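PDB 5BPK: gamma-glutamyltranspeptidase (Ggt) from Helicobacter pylori 26695, which probably catalyses the hydrolysis and transfer of gamma-glutamyl groups from glutathione and related compounds, as a member of the Ntn-hydrolase clan. Local coordinates for residues 84-89 against 168-173; 130-135 against 154-159; 121-126 against 183-188. One frame throughout, in Å; residues are numbered along the deposited sequence.

Contact 1: residues 84-89 against 168-173; sequences KVFLVV and QVLPKT. With EDO (1,2-ethanediol), chain P.
Phe86, Leu87, Gln168 and Val169 join strands 84-89 and 166-171, the two inner strands of a four-stranded antiparallel sheet. Val169 N donates to Phe86 O at 2.9 Å. The same oxygen takes a CA-H...O contact from Gln168 CA at 3.2 Å. Leu87 and Gln168 form an antiparallel non-hydrogen-bonded pair. Their side chains lie side by side, with Leu87 CD2 3.7 Å from Gln168 CB. On the far side of strand 84-89, Phe86 and Leu87 both face Val79 of strand 77-81, a classic beta bulge. Phe86 and Leu87 thus share one face of the sheet with Gln168. The Phe86 CG atom is anti to the backbone N (chi1 177°), and the ring runs beside the Gln168 chain. Phe86 CZ is 3.5 Å from Gln168 NE2, with ring and amide planes 54° apart. Leu170 CD2 meets the ring edge at Phe86 CE1, 3.8 Å away. Val108 of helix 96-109 touches both Phe86 and Gln168. On the other face, Val85 CG1 packs on Val169 CG2 at 3.9 Å, and Ala13 of strand 13-19 touches Val85. Val85 N donates to O1 of a 1,2-ethanediol, probably from the crystallisation liquor, at 3.0 Å; the diol also bonds His91 of the partner chain.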
loop_
_atom_site.group_PDB
_atom_site.type_symbol
_atom_site.label_atom_id
_atom_site.label_comp_id
_atom_site.label_asym_id
_atom_site.label_seq_id
_atom_site.Cartn_x
_atom_site.Cartn_y
_atom_site.Cartn_z
ATOM N N LYS B 84 -11.750 -16.698 -12.358
ATOM C CA LYS B 84 -10.942 -17.462 -11.397
ATOM C C LYS B 84 -9.650 -16.700 -11.117
ATOM O O LYS B 84 -9.140 -16.004 -11.977
ATOM C CB LYS B 84 -10.622 -18.860 -11.918
ATOM C CG LYS B 84 -11.848 -19.775 -12.027
ATOM C CD LYS B 84 -11.475 -21.163 -12.536
ATOM N N VAL B 85 -9.130 -16.841 -9.908
ATOM C CA VAL B 85 -7.916 -16.134 -9.500
ATOM C C VAL B 85 -6.765 -16.513 -10.420
ATOM O O VAL B 85 -6.493 -17.709 -10.641
ATOM C CB VAL B 85 -7.556 -16.445 -8.028
ATOM C CG1 VAL B 85 -6.218 -15.809 -7.630
ATOM C CG2 VAL B 85 -8.675 -15.963 -7.102
ATOM N N PHE B 86 -6.121 -15.487 -10.970
ATOM C CA PHE B 86 -4.937 -15.633 -11.818
ATOM C C PHE B 86 -3.714 -14.978 -11.161
ATOM O O PHE B 86 -2.653 -15.600 -11.068
ATOM C CB PHE B 86 -5.220 -15.046 -13.213
ATOM C CG PHE B 86 -4.042 -15.086 -14.154
ATOM C CD1 PHE B 86 -3.495 -16.294 -14.555
ATOM C CD2 PHE B 86 -3.503 -13.911 -14.673
ATOM C CE1 PHE B 86 -2.420 -16.335 -15.442
ATOM C CE2 PHE B 86 -2.426 -13.937 -15.549
ATOM C CZ PHE B 86 -1.882 -15.156 -15.936
ATOM N N LEU B 87 -3.855 -13.722 -10.730
ATOM C CA LEU B 87 -2.796 -13.022 -9.996
ATOM C C LEU B 87 -3.320 -12.338 -8.741
ATOM O O LEU B 87 -4.433 -11.819 -8.729
ATOM C CB LEU B 87 -2.133 -11.954 -10.874
ATOM C CG LEU B 87 -1.433 -12.417 -12.157
ATOM C CD1 LEU B 87 -1.088 -11.222 -13.064
ATOM C CD2 LEU B 87 -0.172 -13.232 -11.823
ATOM N N VAL B 88 -2.502 -12.348 -7.689
ATOM C CA VAL B 88 -2.721 -11.554 -6.485
ATOM C C VAL B 88 -1.463 -10.707 -6.322
ATOM O O VAL B 88 -0.356 -11.237 -6.208
ATOM C CB VAL B 88 -2.966 -12.439 -5.245
ATOM C CG1 VAL B 88 -3.479 -11.589 -4.061
ATOM C CG2 VAL B 88 -3.940 -13.567 -5.584
ATOM N N VAL B 89 -1.620 -9.391 -6.360
ATOM C CA VAL B 89 -0.466 -8.513 -6.457
ATOM C C VAL B 89 -0.695 -7.169 -5.762
ATOM O O VAL B 89 -1.816 -6.695 -5.639
ATOM C CB VAL B 89 -0.073 -8.329 -7.940
ATOM C CG1 VAL B 89 -1.184 -7.654 -8.702
ATOM C CG2 VAL B 89 1.255 -7.598 -8.089
ATOM N N GLN B 168 0.683 -16.217 -8.469
ATOM C CA GLN B 168 0.013 -16.628 -9.685
ATOM C C GLN B 168 -0.599 -18.007 -9.458
ATOM O O GLN B 168 0.044 -18.905 -8.896
ATOM C CB GLN B 168 0.979 -16.644 -10.873
ATOM C CG GLN B 168 0.344 -17.022 -12.202
ATOM C CD GLN B 168 1.339 -17.091 -13.339
ATOM O OE1 GLN B 168 2.384 -17.731 -13.225
ATOM N NE2 GLN B 168 1.012 -16.455 -14.450
ATOM N N VAL B 169 -1.836 -18.175 -9.922
ATOM C CA VAL B 169 -2.553 -19.437 -9.758
ATOM C C VAL B 169 -2.893 -19.984 -11.143
ATOM O O VAL B 169 -3.458 -19.274 -11.989
ATOM C CB VAL B 169 -3.830 -19.276 -8.923
ATOM C CG1 VAL B 169 -4.507 -20.615 -8.717
ATOM C CG2 VAL B 169 -3.512 -18.636 -7.583
ATOM N N LEU B 170 -2.546 -21.249 -11.364
ATOM C CA LEU B 170 -2.811 -21.917 -12.642
ATOM C C LEU B 170 -3.527 -23.237 -12.407
ATOM O O LEU B 170 -3.279 -23.923 -11.402
ATOM C CB LEU B 170 -1.510 -22.149 -13.421
ATOM C CG LEU B 170 -0.646 -20.911 -13.685
ATOM C CD1 LEU B 170 0.709 -21.328 -14.240
ATOM C CD2 LEU B 170 -1.352 -19.940 -14.629
ATOM N N PRO B 171 -4.432 -23.598 -13.331
ATOM C CA PRO B 171 -5.188 -24.832 -13.177
ATOM C C PRO B 171 -4.347 -26.067 -13.463
ATOM O O PRO B 171 -3.408 -26.015 -14.263
ATOM C CB PRO B 171 -6.282 -24.695 -14.233
ATOM C CG PRO B 171 -5.649 -23.889 -15.311
ATOM C CD PRO B 171 -4.750 -22.915 -14.601
ATOM N N LYS B 172 -4.672 -27.158 -12.779
ATOM C CA LYS B 172 -4.200 -28.483 -13.172
ATOM C C LYS B 172 -5.380 -29.448 -13.065
ATOM O O LYS B 172 -6.477 -29.041 -12.663
ATOM C CB LYS B 172 -2.985 -28.915 -12.336
ATOM C CG LYS B 172 -3.226 -29.138 -10.848
ATOM C CD LYS B 172 -1.893 -29.309 -10.106
ATOM C CE LYS B 172 -2.015 -30.153 -8.837
ATOM N NZ LYS B 172 -2.759 -29.474 -7.737
ATOM N N THR B 173 -5.175 -30.708 -13.457
ATOM C CA THR B 173 -6.258 -31.699 -13.478
ATOM C C THR B 173 -6.971 -31.761 -12.131
ATOM O O THR B 173 -8.186 -31.587 -12.056
ATOM C CB THR B 173 -5.736 -33.111 -13.847
HETATM C C1 EDO P . -11.233 -18.193 -7.858
HETATM O O1 EDO P . -10.283 -19.168 -8.343
HETATM C C2 EDO P . -12.550 -18.842 -7.449
HETATM O O2 EDO P . -13.688 -18.138 -7.985
#

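Contact 2: residues 130-135 against 154-159; sequences PDELRI and QIVTKP
Lys158 lies across Arg134 at about a right angle and ends at Glu132. Its CB sits over one face of the Arg134 guanidinium, 3.4 Å from Arg134 NE. Further along, Lys158 CD lies above the guanidinium plane, toward its rim, and is 4.0 Å from Arg134 CD. Lys158 CE comes 3.5 Å from Glu132 OE2. The chain is extended to its tip (chi4 176°), and Lys158 NZ makes a salt bridge to Glu132 OE2 at 2.7 Å, on the syn lone pair. A water bridges Lys158 NZ and Glu132 OE1. Glu132 CD rests on Val156 CG2, at 3.5 Å. Arg134 NH2 donates nearly straight to Pro159 O at 2.9 Å, with the oxygen in the guanidinium plane. A second water accepts from Arg134 NE, within hydrogen-bonding distance of Pro159 O and Ile135 O. Four backbone bonds give the parallel pairing: Leu133 N to Gln154 O, Val156 N to Leu133 O, Ile135 N to Val156 O and Lys158 N to Ile135 O. On the sheet face away from Arg134 and Val156, Ile135 CD1 meets Ile155 CG2 at 3.7 Å. The strands belong to a beta-alpha-beta unit: helix 142-151 connects them, and its Leu148 packs on Leu133 and Ile155.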
loop_
_atom_site.group_PDB
_atom_site.type_symbol
_atom_site.label_atom_id
_atom_site.label_comp_id
_atom_site.label_asym_id
_atom_site.label_seq_id
_atom_site.Cartn_x
_atom_site.Cartn_y
_atom_site.Cartn_z
ATOM N N PRO B 130 7.573 15.134 -10.521
ATOM C CA PRO B 130 8.487 15.767 -11.451
ATOM C C PRO B 130 8.391 15.160 -12.843
ATOM O O PRO B 130 7.987 13.999 -12.996
ATOM C CB PRO B 130 9.869 15.496 -10.842
ATOM C CG PRO B 130 9.696 14.323 -9.987
ATOM C CD PRO B 130 8.277 14.333 -9.509
ATOM N N ASP B 131 8.746 15.961 -13.843
ATOM C CA ASP B 131 8.695 15.532 -15.235
ATOM C C ASP B 131 10.012 14.834 -15.560
ATOM O O ASP B 131 10.956 15.423 -16.104
ATOM C CB ASP B 131 8.399 16.721 -16.165
ATOM C CG ASP B 131 8.221 16.308 -17.612
ATOM O OD1 ASP B 131 8.447 15.120 -17.950
ATOM O OD2 ASP B 131 7.853 17.177 -18.430
ATOM N N GLU B 132 10.047 13.562 -15.194
ATOM C CA GLU B 132 11.246 12.730 -15.327
ATOM C C GLU B 132 10.833 11.278 -15.528
ATOM O O GLU B 132 9.778 10.852 -15.055
ATOM C CB GLU B 132 12.133 12.854 -14.084
ATOM C CG GLU B 132 11.561 12.218 -12.820
ATOM C CD GLU B 132 12.385 12.469 -11.562
ATOM O OE1 GLU B 132 13.202 13.430 -11.526
ATOM O OE2 GLU B 132 12.189 11.703 -10.582
ATOM N N LEU B 133 11.667 10.525 -16.235
ATOM C CA LEU B 133 11.474 9.077 -16.337
ATOM C C LEU B 133 12.448 8.442 -15.356
ATOM O O LEU B 133 13.662 8.414 -15.584
ATOM C CB LEU B 133 11.699 8.568 -17.770
ATOM C CG LEU B 133 11.408 7.071 -18.018
ATOM C CD1 LEU B 133 9.917 6.734 -17.779
ATOM C CD2 LEU B 133 11.813 6.730 -19.455
ATOM N N ARG B 134 11.906 7.961 -14.247
ATOM C CA ARG B 134 12.695 7.357 -13.191
ATOM C C ARG B 134 12.957 5.896 -13.535
ATOM O O ARG B 134 12.030 5.160 -13.887
ATOM C CB ARG B 134 11.947 7.485 -11.860
ATOM C CG ARG B 134 12.520 6.678 -10.731
ATOM C CD ARG B 134 11.818 6.941 -9.436
ATOM N NE ARG B 134 12.461 6.193 -8.359
ATOM C CZ ARG B 134 12.318 6.438 -7.059
ATOM N NH1 ARG B 134 11.526 7.419 -6.642
ATOM N NH2 ARG B 134 12.977 5.695 -6.165
ATOM N N ILE B 135 14.224 5.498 -13.437
ATOM C CA ILE B 135 14.645 4.119 -13.679
ATOM C C ILE B 135 15.468 3.575 -12.504
ATOM O O ILE B 135 15.837 4.326 -11.586
ATOM C CB ILE B 135 15.422 4.005 -15.025
ATOM C CG1 ILE B 135 16.763 4.744 -14.972
ATOM C CG2 ILE B 135 14.567 4.546 -16.153
ATOM C CD1 ILE B 135 17.733 4.303 -16.030
ATOM N N GLN B 154 13.665 13.020 -19.611
ATOM C CA GLN B 154 14.791 13.273 -18.723
ATOM C C GLN B 154 14.892 12.048 -17.834
ATOM O O GLN B 154 14.077 11.870 -16.932
ATOM C CB GLN B 154 14.555 14.526 -17.870
ATOM C CG GLN B 154 14.264 15.791 -18.676
ATOM C CD GLN B 154 15.472 16.288 -19.445
ATOM O OE1 GLN B 154 15.437 16.413 -20.675
ATOM N NE2 GLN B 154 16.553 16.571 -18.725
ATOM N N ILE B 155 15.878 11.202 -18.107
ATOM C CA ILE B 155 16.004 9.908 -17.437
ATOM C C ILE B 155 16.869 10.079 -16.204
ATOM O O ILE B 155 17.957 10.668 -16.276
ATOM C CB ILE B 155 16.599 8.852 -18.378
ATOM C CG1 ILE B 155 15.721 8.738 -19.626
ATOM C CG2 ILE B 155 16.747 7.496 -17.637
ATOM C CD1 ILE B 155 16.202 7.748 -20.634
ATOM N N VAL B 156 16.377 9.577 -15.075
ATOM C CA VAL B 156 17.070 9.684 -13.798
ATOM C C VAL B 156 17.094 8.313 -13.119
ATOM O O VAL B 156 16.066 7.632 -13.023
ATOM C CB VAL B 156 16.421 10.729 -12.863
ATOM C CG1 VAL B 156 16.431 12.099 -13.529
ATOM C CG2 VAL B 156 15.005 10.358 -12.484
ATOM N N THR B 157 18.276 7.910 -12.668
ATOM C CA THR B 157 18.427 6.652 -11.957
ATOM C C THR B 157 18.312 6.948 -10.465
ATOM O O THR B 157 19.070 7.762 -9.924
ATOM C CB THR B 157 19.778 5.975 -12.279
ATOM O OG1 THR B 157 19.912 5.803 -13.701
ATOM C CG2 THR B 157 19.893 4.632 -11.556
ATOM N N LYS B 158 17.355 6.284 -9.820
ATOM C CA LYS B 158 17.038 6.476 -8.418
ATOM C C LYS B 158 16.947 5.123 -7.711
ATOM O O LYS B 158 17.025 4.080 -8.357
ATOM C CB LYS B 158 15.736 7.273 -8.278
ATOM C CG LYS B 158 15.911 8.755 -8.575
ATOM C CD LYS B 158 14.617 9.541 -8.388
ATOM C CE LYS B 158 14.868 11.041 -8.399
ATOM N NZ LYS B 158 13.596 11.817 -8.303
ATOM N N PRO B 159 16.790 5.130 -6.377
ATOM C CA PRO B 159 16.733 3.852 -5.660
ATOM C C PRO B 159 15.629 2.928 -6.151
ATOM O O PRO B 159 14.655 3.386 -6.737
ATOM C CB PRO B 159 16.511 4.281 -4.208
ATOM C CG PRO B 159 17.183 5.633 -4.125
ATOM C CD PRO B 159 16.939 6.271 -5.455
HETATM O O HOH W 1 10.971 13.487 -18.665
HETATM O O HOH W 2 13.922 14.732 -9.135
HETATM O O HOH W 3 14.101 4.033 -9.318
#

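Contact 3: residues 121-126 against 183-188; sequences APRFHM and DPRKEF. With EDO (1,2-ethanediol), chain R; EDO (1,2-ethanediol), chain F.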
loop_
_atom_site.group_PDB
_atom_site.type_symbol
_atom_site.label_atom_id
_atom_site.label_comp_id
_atom_site.label_asym_id
_atom_site.label_seq_id
_atom_site.Cartn_x
_atom_site.Cartn_y
_atom_site.Cartn_z
ATOM N N ALA B 121 11.998 -8.077 -12.562
ATOM C CA ALA B 121 12.278 -7.237 -13.738
ATOM C C ALA B 121 12.413 -5.762 -13.352
ATOM O O ALA B 121 11.601 -5.248 -12.564
ATOM C CB ALA B 121 11.192 -7.397 -14.788
ATOM N N PRO B 122 13.443 -5.084 -13.890
ATOM C CA PRO B 122 13.598 -3.663 -13.599
ATOM C C PRO B 122 12.356 -2.842 -13.945
ATOM O O PRO B 122 11.646 -3.169 -14.894
ATOM C CB PRO B 122 14.772 -3.259 -14.490
ATOM C CG PRO B 122 15.637 -4.490 -14.483
ATOM C CD PRO B 122 14.631 -5.622 -14.588
ATOM N N ARG B 123 12.127 -1.789 -13.162
ATOM C CA ARG B 123 10.926 -0.963 -13.235
ATOM C C ARG B 123 11.277 0.466 -13.621
ATOM O O ARG B 123 12.354 0.950 -13.273
ATOM C CB ARG B 123 10.229 -0.947 -11.873
ATOM C CG ARG B 123 9.565 -2.262 -11.545
ATOM C CD ARG B 123 9.195 -2.379 -10.038
ATOM N NE ARG B 123 8.878 -3.778 -9.754
ATOM C CZ ARG B 123 8.832 -4.345 -8.561
ATOM N NH1 ARG B 123 9.097 -3.661 -7.458
ATOM N NH2 ARG B 123 8.542 -5.635 -8.484
ATOM N N PHE B 124 10.368 1.125 -14.345
ATOM C CA PHE B 124 10.473 2.562 -14.635
ATOM C C PHE B 124 9.254 3.259 -14.051
ATOM O O PHE B 124 8.312 2.612 -13.610
ATOM C CB PHE B 124 10.606 2.856 -16.143
ATOM C CG PHE B 124 9.428 2.407 -16.957
ATOM C CD1 PHE B 124 8.346 3.255 -17.184
ATOM C CD2 PHE B 124 9.388 1.125 -17.469
ATOM C CE1 PHE B 124 7.253 2.820 -17.923
ATOM C CE2 PHE B 124 8.300 0.680 -18.188
ATOM C CZ PHE B 124 7.222 1.524 -18.417
ATOM N N HIS B 125 9.279 4.584 -14.036
ATOM C CA HIS B 125 8.216 5.349 -13.402
ATOM C C HIS B 125 8.147 6.759 -13.967
ATOM O O HIS B 125 9.166 7.422 -14.129
ATOM C CB HIS B 125 8.470 5.361 -11.887
ATOM C CG HIS B 125 7.541 6.226 -11.099
ATOM N ND1 HIS B 125 6.230 5.885 -10.847
ATOM C CD2 HIS B 125 7.750 7.414 -10.475
ATOM C CE1 HIS B 125 5.668 6.830 -10.112
ATOM N NE2 HIS B 125 6.570 7.764 -9.863
ATOM N N MET B 126 6.924 7.194 -14.243
ATOM C CA MET B 126 6.608 8.565 -14.618
ATOM C C MET B 126 5.379 8.981 -13.819
ATOM O O MET B 126 4.365 8.302 -13.863
ATOM C CB MET B 126 6.351 8.632 -16.131
ATOM C CG MET B 126 5.593 9.847 -16.649
ATOM S SD MET B 126 6.363 11.438 -16.356
ATOM C CE MET B 126 7.731 11.395 -17.537
ATOM N N ASP B 183 10.006 -9.969 -3.387
ATOM C CA ASP B 183 10.701 -8.996 -4.212
ATOM C C ASP B 183 12.165 -8.907 -3.779
ATOM O O ASP B 183 12.438 -8.679 -2.600
ATOM C CB ASP B 183 10.019 -7.630 -4.061
ATOM C CG ASP B 183 10.360 -6.656 -5.184
ATOM O OD1 ASP B 183 11.537 -6.606 -5.637
ATOM O OD2 ASP B 183 9.433 -5.929 -5.622
ATOM N N PRO B 184 13.111 -9.070 -4.729
ATOM C CA PRO B 184 14.519 -8.919 -4.347
ATOM C C PRO B 184 14.844 -7.550 -3.723
ATOM O O PRO B 184 15.823 -7.425 -2.989
ATOM C CB PRO B 184 15.274 -9.106 -5.675
ATOM C CG PRO B 184 14.271 -9.039 -6.744
ATOM C CD PRO B 184 12.975 -9.488 -6.137
ATOM N N ARG B 185 13.998 -6.551 -3.973
ATOM C CA ARG B 185 14.225 -5.184 -3.476
ATOM C C ARG B 185 13.966 -5.009 -1.980
ATOM O O ARG B 185 14.342 -3.995 -1.416
ATOM C CB ARG B 185 13.337 -4.196 -4.228
ATOM C CG ARG B 185 13.570 -4.146 -5.722
ATOM C CD ARG B 185 12.429 -3.445 -6.417
ATOM N NE ARG B 185 12.610 -3.355 -7.862
ATOM C CZ ARG B 185 12.364 -4.343 -8.715
ATOM N NH1 ARG B 185 11.950 -5.527 -8.277
ATOM N NH2 ARG B 185 12.531 -4.145 -10.014
ATOM N N LYS B 186 13.329 -5.997 -1.356
ATOM C CA LYS B 186 12.891 -5.903 0.036
ATOM C C LYS B 186 13.977 -5.342 0.966
ATOM O O LYS B 186 13.705 -4.421 1.737
ATOM C CB LYS B 186 12.412 -7.275 0.532
ATOM C CG LYS B 186 11.718 -7.265 1.907
ATOM C CD LYS B 186 12.658 -7.570 3.075
ATOM C CE LYS B 186 12.992 -9.052 3.191
ATOM N NZ LYS B 186 14.047 -9.306 4.221
ATOM N N GLU B 187 15.197 -5.881 0.874
ATOM C CA GLU B 187 16.291 -5.532 1.808
ATOM C C GLU B 187 17.181 -4.355 1.376
ATOM O O GLU B 187 18.207 -4.087 2.008
ATOM C CB GLU B 187 17.180 -6.759 2.061
ATOM C CG GLU B 187 16.497 -7.871 2.845
ATOM N N PHE B 188 16.789 -3.644 0.324
ATOM C CA PHE B 188 17.618 -2.569 -0.219
ATOM C C PHE B 188 17.420 -1.284 0.573
ATOM O O PHE B 188 18.299 -0.877 1.334
ATOM C CB PHE B 188 17.298 -2.336 -1.699
ATOM C CG PHE B 188 17.875 -3.382 -2.626
ATOM C CD1 PHE B 188 17.976 -4.721 -2.240
ATOM C CD2 PHE B 188 18.295 -3.027 -3.903
ATOM C CE1 PHE B 188 18.495 -5.672 -3.097
ATOM C CE2 PHE B 188 18.812 -3.977 -4.769
ATOM C CZ PHE B 188 18.912 -5.302 -4.359
HETATM C C1 EDO R . 13.320 -0.361 -16.597
HETATM O O1 EDO R . 12.842 0.071 -17.879
HETATM C C2 EDO R . 14.192 0.731 -15.967
HETATM O O2 EDO R . 14.666 0.391 -14.645
HETATM C C1 EDO F . 11.757 -2.722 4.111
HETATM O O1 EDO F . 11.198 -4.042 4.102
HETATM C C2 EDO F . 12.221 -2.371 5.520
HETATM O O2 EDO F . 11.425 -1.332 6.113
#
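Arg123 and Arg185 both bind Asp183, one at each carboxylate oxygen. The salt bridges differ in form. Arg123 comes end-on, its NH1 2.9 Å and its NH2 3.0 Å from Asp183 OD2. NH1 meets the syn lone pair of OD2, while NH2 approaches from above the carboxylate plane; guanidinium and carboxylate stand 90° apart. Arg185 NH1 reaches Asp183 OD1 at 2.9 Å, nearly straight. Stacking comes second. The two guanidinium groups lie flat on each other, centres 3.5 Å apart and planes at 10°, with Arg185 NH1 over the centre of the Arg123 group. The shared Asp183 probably offsets the repulsion of these like charges, as does Glu136, which forms a salt bridge with Arg185 NH2. Backbone hydrogen bonds complete the set. Arg185 NH2 donates to Ala121 O at 2.9 Å, from above the carbonyl plane, and Arg185 NH1 also bonds Val119 O in the last turn of helix 115-120. Arg123 NH1 has a further partner in Met161 O, and Asp183 OD2 accepts from Val164 N. Arg185 N donates to Asp183 OD1 at 3.0 Å, which makes an Asx turn. This is a buried salt-bridge network, tying the last modelled residues, 183-188, to the loop after helix 115-120.

Contact 3 is buried, contact 1 partly buried, and contact 2 lies at the surface. Contacts 1 and 2 are both strand pairings, but one is antiparallel within the larger sheet and the other parallel in a small beta-alpha-beta unit; their centres are 34 Å apart, on opposite sides of the chain's centre. Contact 3 has no strands and rests on charged side chains. Contact 1 is mainly apolar, while contact 2 combines a backbone ladder with a water-bridged salt bridge. Contacts 2 and 3 touch directly: Arg134 N probably donates to His125 O at 2.8 Å. Residues 124-126 thus lie against residues 132-134. Contacts 1 and 3 do not touch, their nearest atoms being about 8 Å apart.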